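Local coordinates for protein Bd3460 (Bdellovibrio bacteriovorus, PDB 5CEC) that binds the predatory endopeptidase Bd3459 as an ankyrin-repeat immunity protein, probably protecting the predator from its own enzyme during cell invasion, at residues E35-G40 / M68-G73; T62-L67 / L91-G96; T98-A103 / V122-A127. All blocks are in the same frame, centred on the assembly; numbering follows the deposited sequence.

Interaction 1 (E35-G40 / M68-G73); sequences EAAEQG and MNAAMG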
loop_
_atom_site.group_PDB
_atom_site.type_symbol
_atom_site.label_atom_id
_atom_site.label_comp_id
_atom_site.label_asym_id
_atom_site.label_seq_id
_atom_site.Cartn_x
_atom_site.Cartn_y
_atom_site.Cartn_z
ATOM N N GLU B 35 -10.080 2.831 -16.714
ATOM C CA GLU B 35 -8.856 2.166 -16.262
ATOM C C GLU B 35 -7.788 3.149 -15.761
ATOM O O GLU B 35 -7.236 2.983 -14.665
ATOM C CB GLU B 35 -8.320 1.235 -17.363
ATOM C CG GLU B 35 -9.207 0.000 -17.553
ATOM C CD GLU B 35 -8.714 -0.980 -18.608
ATOM O OE1 GLU B 35 -7.825 -0.632 -19.410
ATOM O OE2 GLU B 35 -9.229 -2.117 -18.637
ATOM N N ALA B 36 -7.545 4.214 -16.518
ATOM C CA ALA B 36 -6.584 5.234 -16.078
ATOM C C ALA B 36 -7.009 5.887 -14.767
ATOM O O ALA B 36 -6.179 6.147 -13.889
ATOM C CB ALA B 36 -6.401 6.281 -17.169
ATOM N N ALA B 37 -8.314 6.114 -14.637
ATOM C CA ALA B 37 -8.855 6.727 -13.429
ATOM C C ALA B 37 -8.658 5.862 -12.181
ATOM O O ALA B 37 -8.325 6.375 -11.107
ATOM C CB ALA B 37 -10.326 7.073 -13.606
ATOM N N GLU B 38 -8.866 4.553 -12.325
ATOM C CA GLU B 38 -8.663 3.616 -11.215
ATOM C C GLU B 38 -7.169 3.441 -10.903
ATOM O O GLU B 38 -6.805 3.343 -9.747
ATOM C CB GLU B 38 -9.270 2.244 -11.549
ATOM C CG GLU B 38 -9.454 1.302 -10.346
ATOM C CD GLU B 38 -8.228 0.505 -9.937
ATOM O OE1 GLU B 38 -7.286 0.347 -10.745
ATOM O OE2 GLU B 38 -8.227 0.021 -8.784
ATOM N N GLN B 39 -6.334 3.447 -11.939
ATOM C CA GLN B 39 -4.902 3.171 -11.799
ATOM C C GLN B 39 -4.093 4.364 -11.265
ATOM O O GLN B 39 -2.945 4.211 -10.822
ATOM C CB GLN B 39 -4.330 2.696 -13.148
ATOM C CG GLN B 39 -4.866 1.338 -13.609
ATOM C CD GLN B 39 -4.600 1.014 -15.089
ATOM O OE1 GLN B 39 -3.797 1.674 -15.767
ATOM N NE2 GLN B 39 -5.272 -0.027 -15.594
ATOM N N GLY B 40 -4.670 5.555 -11.320
ATOM C CA GLY B 40 -3.989 6.736 -10.828
ATOM C C GLY B 40 -3.107 7.390 -11.873
ATOM O O GLY B 40 -2.185 8.099 -11.511
ATOM N N MET B 68 -16.202 7.127 -10.024
ATOM C CA MET B 68 -16.196 5.946 -9.142
ATOM C C MET B 68 -14.860 5.236 -9.181
ATOM O O MET B 68 -14.368 4.809 -8.137
ATOM C CB MET B 68 -17.300 4.970 -9.509
ATOM C CG MET B 68 -18.711 5.436 -9.217
ATOM S SD MET B 68 -19.827 4.321 -10.091
ATOM C CE MET B 68 -21.266 5.359 -10.215
ATOM N N ASN B 69 -14.314 5.062 -10.374
ATOM C CA ASN B 69 -13.008 4.465 -10.518
ATOM C C ASN B 69 -11.919 5.241 -9.792
ATOM O O ASN B 69 -11.102 4.643 -9.094
ATOM C CB ASN B 69 -12.669 4.336 -12.004
ATOM C CG ASN B 69 -13.242 3.096 -12.631
ATOM O OD1 ASN B 69 -12.689 2.023 -12.477
ATOM N ND2 ASN B 69 -14.346 3.234 -13.353
ATOM N N ALA B 70 -11.892 6.569 -9.948
ATOM C CA ALA B 70 -10.889 7.393 -9.286
ATOM C C ALA B 70 -11.036 7.319 -7.766
ATOM O O ALA B 70 -10.046 7.289 -7.040
ATOM C CB ALA B 70 -11.003 8.828 -9.747
ATOM N N ALA B 71 -12.277 7.345 -7.288
ATOM C CA ALA B 71 -12.556 7.283 -5.858
ATOM C C ALA B 71 -12.125 5.946 -5.243
ATOM O O ALA B 71 -11.483 5.938 -4.195
ATOM C CB ALA B 71 -14.016 7.539 -5.588
ATOM N N MET B 72 -12.505 4.849 -5.896
ATOM C CA MET B 72 -12.169 3.489 -5.437
ATOM C C MET B 72 -10.658 3.296 -5.363
ATOM O O MET B 72 -10.151 2.660 -4.453
ATOM C CB MET B 72 -12.768 2.441 -6.386
ATOM C CG MET B 72 -12.367 0.987 -6.125
ATOM S SD MET B 72 -13.362 -0.178 -7.073
ATOM C CE MET B 72 -13.261 0.658 -8.602
ATOM N N GLY B 73 -9.949 3.880 -6.330
ATOM C CA GLY B 73 -8.495 3.768 -6.378
ATOM C C GLY B 73 -7.757 4.768 -5.495
ATOM O O GLY B 73 -6.526 4.764 -5.482
#

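Interaction 2 (T62-L67 / L91-G96); sequences TGMTPL and LKNNGG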
loop_
_atom_site.group_PDB
_atom_site.type_symbol
_atom_site.label_atom_id
_atom_site.label_comp_id
_atom_site.label_asym_id
_atom_site.label_seq_id
_atom_site.Cartn_x
_atom_site.Cartn_y
_atom_site.Cartn_z
ATOM N N THR B 62 -21.114 -2.429 -15.745
ATOM C CA THR B 62 -21.434 -2.682 -14.331
ATOM C C THR B 62 -21.852 -1.403 -13.573
ATOM O O THR B 62 -21.977 -1.421 -12.359
ATOM C CB THR B 62 -20.275 -3.376 -13.564
ATOM O OG1 THR B 62 -19.237 -2.441 -13.233
ATOM C CG2 THR B 62 -19.693 -4.541 -14.352
ATOM N N GLY B 63 -22.090 -0.319 -14.318
ATOM C CA GLY B 63 -22.582 0.970 -13.803
ATOM C C GLY B 63 -21.528 1.936 -13.339
ATOM O O GLY B 63 -21.853 2.928 -12.688
ATOM N N MET B 64 -20.260 1.656 -13.642
ATOM C CA MET B 64 -19.159 2.508 -13.186
ATOM C C MET B 64 -18.987 3.736 -14.054
ATOM O O MET B 64 -19.125 3.688 -15.289
ATOM C CB MET B 64 -17.840 1.729 -13.180
ATOM C CG MET B 64 -17.842 0.496 -12.289
ATOM S SD MET B 64 -17.906 0.898 -10.536
ATOM C CE MET B 64 -16.239 1.490 -10.249
ATOM N N THR B 65 -18.604 4.807 -13.398
ATOM C CA THR B 65 -18.167 6.051 -14.019
ATOM C C THR B 65 -16.677 6.270 -13.760
ATOM O O THR B 65 -16.092 5.649 -12.870
ATOM C CB THR B 65 -18.874 7.237 -13.382
ATOM O OG1 THR B 65 -18.566 7.270 -11.980
ATOM C CG2 THR B 65 -20.384 7.163 -13.601
ATOM N N PRO B 66 -16.062 7.208 -14.498
ATOM C CA PRO B 66 -14.702 7.630 -14.162
ATOM C C PRO B 66 -14.541 8.036 -12.709
ATOM O O PRO B 66 -13.513 7.710 -12.080
ATOM C CB PRO B 66 -14.481 8.838 -15.086
ATOM C CG PRO B 66 -15.336 8.536 -16.269
ATOM C CD PRO B 66 -16.540 7.830 -15.753
ATOM N N LEU B 67 -15.485 8.807 -12.187
ATOM C CA LEU B 67 -15.361 9.277 -10.814
ATOM C C LEU B 67 -15.337 8.119 -9.824
ATOM O O LEU B 67 -14.579 8.154 -8.846
ATOM C CB LEU B 67 -16.505 10.244 -10.479
ATOM C CG LEU B 67 -16.404 10.901 -9.108
ATOM C CD1 LEU B 67 -15.222 11.828 -9.023
ATOM C CD2 LEU B 67 -17.687 11.602 -8.738
ATOM N N LEU B 91 -24.396 9.227 -9.273
ATOM C CA LEU B 91 -24.606 7.996 -10.037
ATOM C C LEU B 91 -24.161 6.810 -9.201
ATOM O O LEU B 91 -23.309 6.927 -8.317
ATOM C CB LEU B 91 -23.896 8.058 -11.377
ATOM C CG LEU B 91 -24.387 9.182 -12.304
ATOM C CD1 LEU B 91 -23.489 9.314 -13.505
ATOM C CD2 LEU B 91 -25.820 8.926 -12.725
ATOM N N LYS B 92 -24.769 5.658 -9.461
ATOM C CA LYS B 92 -24.534 4.440 -8.697
ATOM C C LYS B 92 -24.183 3.284 -9.603
ATOM O O LYS B 92 -24.740 3.146 -10.703
ATOM C CB LYS B 92 -25.769 4.071 -7.878
ATOM C CG LYS B 92 -26.034 5.059 -6.768
ATOM C CD LYS B 92 -27.358 4.824 -6.132
ATOM C CE LYS B 92 -27.631 5.817 -5.045
ATOM N NZ LYS B 92 -29.096 5.847 -4.787
ATOM N N ASN B 93 -23.252 2.453 -9.150
ATOM C CA ASN B 93 -22.950 1.212 -9.890
ATOM C C ASN B 93 -23.989 0.140 -9.614
ATOM O O ASN B 93 -24.962 0.371 -8.911
ATOM C CB ASN B 93 -21.543 0.719 -9.582
ATOM C CG ASN B 93 -21.452 0.020 -8.242
ATOM O OD1 ASN B 93 -22.135 0.402 -7.303
ATOM N ND2 ASN B 93 -20.667 -1.056 -8.157
ATOM N N ASN B 94 -23.734 -1.071 -10.100
ATOM C CA ASN B 94 -24.670 -2.185 -9.840
ATOM C C ASN B 94 -24.776 -2.616 -8.380
ATOM O O ASN B 94 -25.796 -3.169 -7.991
ATOM C CB ASN B 94 -24.406 -3.378 -10.771
ATOM C CG ASN B 94 -23.051 -4.043 -10.560
ATOM O OD1 ASN B 94 -22.193 -3.549 -9.834
ATOM N ND2 ASN B 94 -22.840 -5.133 -11.248
ATOM N N GLY B 95 -23.782 -2.256 -7.567
ATOM C CA GLY B 95 -23.837 -2.461 -6.142
ATOM C C GLY B 95 -24.523 -1.341 -5.375
ATOM O O GLY B 95 -24.548 -1.355 -4.152
ATOM N N GLY B 96 -25.086 -0.378 -6.094
ATOM C CA GLY B 96 -25.798 0.737 -5.458
ATOM C C GLY B 96 -24.940 1.829 -4.878
ATOM O O GLY B 96 -25.456 2.670 -4.135
HETATM O O HOH W 1 -19.626 -2.625 -10.472
#

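Interaction 3 (T98-A103 / V122-A127); sequences TALAFA and VDIIVA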
loop_
_atom_site.group_PDB
_atom_site.type_symbol
_atom_site.label_atom_id
_atom_site.label_comp_id
_atom_site.label_asym_id
_atom_site.label_seq_id
_atom_site.Cartn_x
_atom_site.Cartn_y
_atom_site.Cartn_z
ATOM N N THR B 98 -22.398 5.090 -4.788
ATOM C CA THR B 98 -21.889 6.319 -5.380
ATOM C C THR B 98 -20.365 6.371 -5.198
ATOM O O THR B 98 -19.760 5.535 -4.463
ATOM C CB THR B 98 -22.461 7.571 -4.728
ATOM O OG1 THR B 98 -21.976 7.638 -3.386
ATOM C CG2 THR B 98 -24.003 7.582 -4.745
ATOM N N ALA B 99 -19.725 7.305 -5.881
ATOM C CA ALA B 99 -18.294 7.532 -5.712
ATOM C C ALA B 99 -17.877 7.685 -4.256
ATOM O O ALA B 99 -16.840 7.153 -3.853
ATOM C CB ALA B 99 -17.801 8.743 -6.511
ATOM N N LEU B 100 -18.687 8.397 -3.470
ATOM C CA LEU B 100 -18.356 8.578 -2.061
ATOM C C LEU B 100 -18.378 7.240 -1.330
ATOM O O LEU B 100 -17.501 6.981 -0.476
ATOM C CB LEU B 100 -19.306 9.591 -1.415
ATOM C CG LEU B 100 -19.091 9.814 0.085
ATOM C CD1 LEU B 100 -17.656 10.227 0.440
ATOM C CD2 LEU B 100 -20.069 10.869 0.591
ATOM N N ALA B 101 -19.358 6.399 -1.622
ATOM C CA ALA B 101 -19.340 5.045 -1.060
ATOM C C ALA B 101 -18.128 4.257 -1.478
ATOM O O ALA B 101 -17.536 3.598 -0.625
ATOM C CB ALA B 101 -20.605 4.298 -1.408
ATOM N N PHE B 102 -17.723 4.333 -2.722
ATOM C CA PHE B 102 -16.476 3.681 -3.158
ATOM C C PHE B 102 -15.278 4.159 -2.362
ATOM O O PHE B 102 -14.448 3.353 -1.952
ATOM C CB PHE B 102 -16.224 3.878 -4.647
ATOM C CG PHE B 102 -16.936 2.901 -5.512
ATOM C CD1 PHE B 102 -16.409 1.640 -5.667
ATOM C CD2 PHE B 102 -18.137 3.204 -6.170
ATOM C CE1 PHE B 102 -17.041 0.691 -6.437
ATOM C CE2 PHE B 102 -18.747 2.244 -6.981
ATOM C CZ PHE B 102 -18.188 0.998 -7.105
ATOM N N ALA B 103 -15.197 5.465 -2.122
ATOM C CA ALA B 103 -14.054 6.021 -1.407
ATOM C C ALA B 103 -14.031 5.503 0.027
ATOM O O ALA B 103 -13.011 4.999 0.495
ATOM C CB ALA B 103 -14.105 7.536 -1.417
ATOM N N VAL B 122 -24.186 12.391 1.753
ATOM C CA VAL B 122 -23.668 11.507 2.775
ATOM C C VAL B 122 -24.693 10.508 3.293
ATOM O O VAL B 122 -24.308 9.542 3.969
ATOM C CB VAL B 122 -23.012 12.271 3.936
ATOM C CG1 VAL B 122 -21.894 13.179 3.436
ATOM C CG2 VAL B 122 -24.039 13.093 4.713
ATOM N N ASP B 123 -25.984 10.734 3.008
ATOM C CA ASP B 123 -27.048 9.820 3.434
ATOM C C ASP B 123 -27.232 8.744 2.375
ATOM O O ASP B 123 -28.230 8.691 1.656
ATOM C CB ASP B 123 -28.330 10.561 3.712
ATOM C CG ASP B 123 -29.417 9.681 4.301
ATOM O OD1 ASP B 123 -29.160 8.486 4.617
ATOM O OD2 ASP B 123 -30.555 10.181 4.431
ATOM N N ILE B 124 -26.264 7.833 2.343
ATOM C CA ILE B 124 -26.222 6.763 1.343
ATOM C C ILE B 124 -25.898 5.451 2.022
ATOM O O ILE B 124 -25.499 5.420 3.207
ATOM C CB ILE B 124 -25.214 7.074 0.221
ATOM C CG1 ILE B 124 -23.766 7.136 0.756
ATOM C CG2 ILE B 124 -25.616 8.362 -0.486
ATOM C CD1 ILE B 124 -22.736 7.451 -0.298
ATOM N N ILE B 125 -26.102 4.366 1.272
ATOM C CA ILE B 125 -25.905 2.995 1.728
ATOM C C ILE B 125 -24.761 2.354 0.948
ATOM O O ILE B 125 -24.643 2.529 -0.259
ATOM C CB ILE B 125 -27.190 2.164 1.491
ATOM C CG1 ILE B 125 -28.399 2.774 2.227
ATOM C CG2 ILE B 125 -27.030 0.699 1.877
ATOM C CD1 ILE B 125 -28.227 2.969 3.702
ATOM N N VAL B 126 -23.908 1.642 1.670
ATOM C CA VAL B 126 -22.792 0.935 1.059
ATOM C C VAL B 126 -23.231 -0.504 0.749
ATOM O O VAL B 126 -24.172 -1.039 1.335
ATOM C CB VAL B 126 -21.507 0.987 1.920
ATOM C CG1 VAL B 126 -21.131 2.443 2.211
ATOM C CG2 VAL B 126 -21.610 0.212 3.244
ATOM N N ALA B 127 -22.498 -1.116 -0.148
ATOM C CA ALA B 127 -22.842 -2.440 -0.630
ATOM C C ALA B 127 -22.725 -3.484 0.485
ATOM O O ALA B 127 -22.002 -3.287 1.476
ATOM C CB ALA B 127 -21.939 -2.834 -1.791
HETATM O O HOH W 2 -24.243 4.559 -2.240
#

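Interaction 1 (E35-G40 / M68-G73)
The helical segments 35-39 and 68-72 pack closely, their axes 19° apart, nearly parallel, and within 7.0 Å of each other. The short distance is accommodated by the small side chains of A37 and A70: the methyl CB of A37 points at the neighbouring helix and lies 4.3 Å from CB of A70. The same methyl also rests 3.9 Å from CB of N69.

Two CA-H...O contacts, running in opposite directions, link the backbones. CA of A70 approaches A37 O at 3.3 Å, and CA of E38 approaches N69 O at 3.4 Å. No conventional hydrogen bond joins the two segments. Both carbonyls have other partners as well: A37 O accepts from the side chain of N75, and N69 O takes the helical bond from G73 N. Beyond the last turn, G73 brings its CA to E38 O, so close that a side chain there would collide with that carbonyl.

The polar side chains touch through carbon. In E38, CG anti to the backbone N (chi1 -165°) lies, with CB, beside N69; the bend at chi2 then turns the carboxylate. The two chains cross at about a right angle. There N69 OD1 sits 3.5 Å from E38 CB, and the carboxylate and amide planes stand almost perpendicular. The amide is held by its own helix start, ND2 giving to T65 O. Further along, the methyl CE of M72 reaches CG of E38 at 4.2 Å. E38 and M72 both pack on Y388 of the chain of Bd3459, so this edge of the contact belongs to the interface with the endopeptidase.

Close, nearly parallel helices, packed through alanines, are characteristic of the ankyrin-repeat stack.

Interaction 2 (T62-L67 / L91-G96)
The segments 62-65 and 91-94 run in nearly opposite directions, 160° apart, with their CA atoms closest at G63 and N93, 3.9 Å apart, and with a type I beta turn from N93 to G96. A single direct hydrogen bond joins them, N94 N to T62 O at 2.9 Å; it is fairly straight, but the donor stands above the carbonyl plane, 28° out of it. G63, without a side chain and with positive phi, lets the backbones come this near.

Beside that bond, a water ties three side chains together. It lies 2.8 Å from T62 OG1, accepts from N93 ND2 and donates to N94 OD1. T62 OG1 and the CG atoms of N93 and N94 all sit between the backbone N and carbonyl carbon, the crowded position. N93 OD1 is held by E97 N, while N93 ND2 and N94 ND2 give to S393 OG and K390 O of the chain of Bd3459, so both asparagine amides carry bonds from each end.

Apolar contacts extend the pairing. The twice-bent chain of M64 runs alongside N93, placing SD 3.8 Å from its CB. Methyl CG2 of T65 meets CD1 of L91 at 3.8 Å, the two side chains crossing at about a right angle, while T65 OG1 turns to cap M68 N. A T-P-L sequence with its threonine N-cap, preceded by a loop that pairs with the following one along the chain, is the hallmark of ankyrin repeats, and here the loop tips bind the endopeptidase.

Interaction 3 (T98-A103 / V122-A127)
I124 sets CG1 in the crowded position between its backbone N and carbonyl carbon (chi1 64°) and then extends fully at chi2, sending CD1 straight into the first turn of helix 99-105. T98 likewise holds OG1 between its backbone N and carbonyl carbon (chi1 67°), so the hydroxyl oxygen and the isoleucine methyl meet tip to tip, 3.2 Å apart, a close approach. L100, with CG anti to the backbone N (chi1 177°), brings its CD2 branch toward V122.

The methyl CD1 of I124 is the centre of the contact. Besides T98 OG1 it touches CB of A101 at 4.0 Å and CB of L100 at 4.2 Å, and it lies near A101 N. On one flank, CD2 of L100 packs against CG1 of V122, 4.1 Å away, the two side chains running side by side. On the other, CB of A101 meets CG1 of V126, also at 4.1 Å. I124 and V126 both lie against L134, and L100 and V122 against I116, so the helices 134-141 and 109-117 close over these apolar groups.

Polar atoms at the helix start are also engaged. T98 is the N-cap: its OG1 accepts a long, weak but nearly straight bond from A101 N. T98 N gives to a water that in turn donates to I125 O at 2.9 Å, bridging the two segments where no direct hydrogen bond does.

A threonine-capped helix whose opening turn is covered by I124, flanked by V122 and V126 of the loop before helix 134-141, is consistent with the hydrophobic core of an ankyrin repeat.

The three contacts lie on adjoining parts of one ankyrin stack and touch one another. Helix 66-72 is common to interactions 1 and 2, whose centres are 12 Å apart; CE of M72 meets CE of M64 at 3.5 Å. F102 binds interaction 3 to both others: its CZ lies 3.4 Å from SD of M64 in interaction 2, and its CD1 3.8 Å from CB of M72 in interaction 1. A71 and L67 likewise pack on A99. Interactions 2 and 3 have centres 10 Å apart. Together M72, M64, N93 and F102 form a continuous patch that packs on or bonds to Y388, R392 and S393 of the chain of Bd3459.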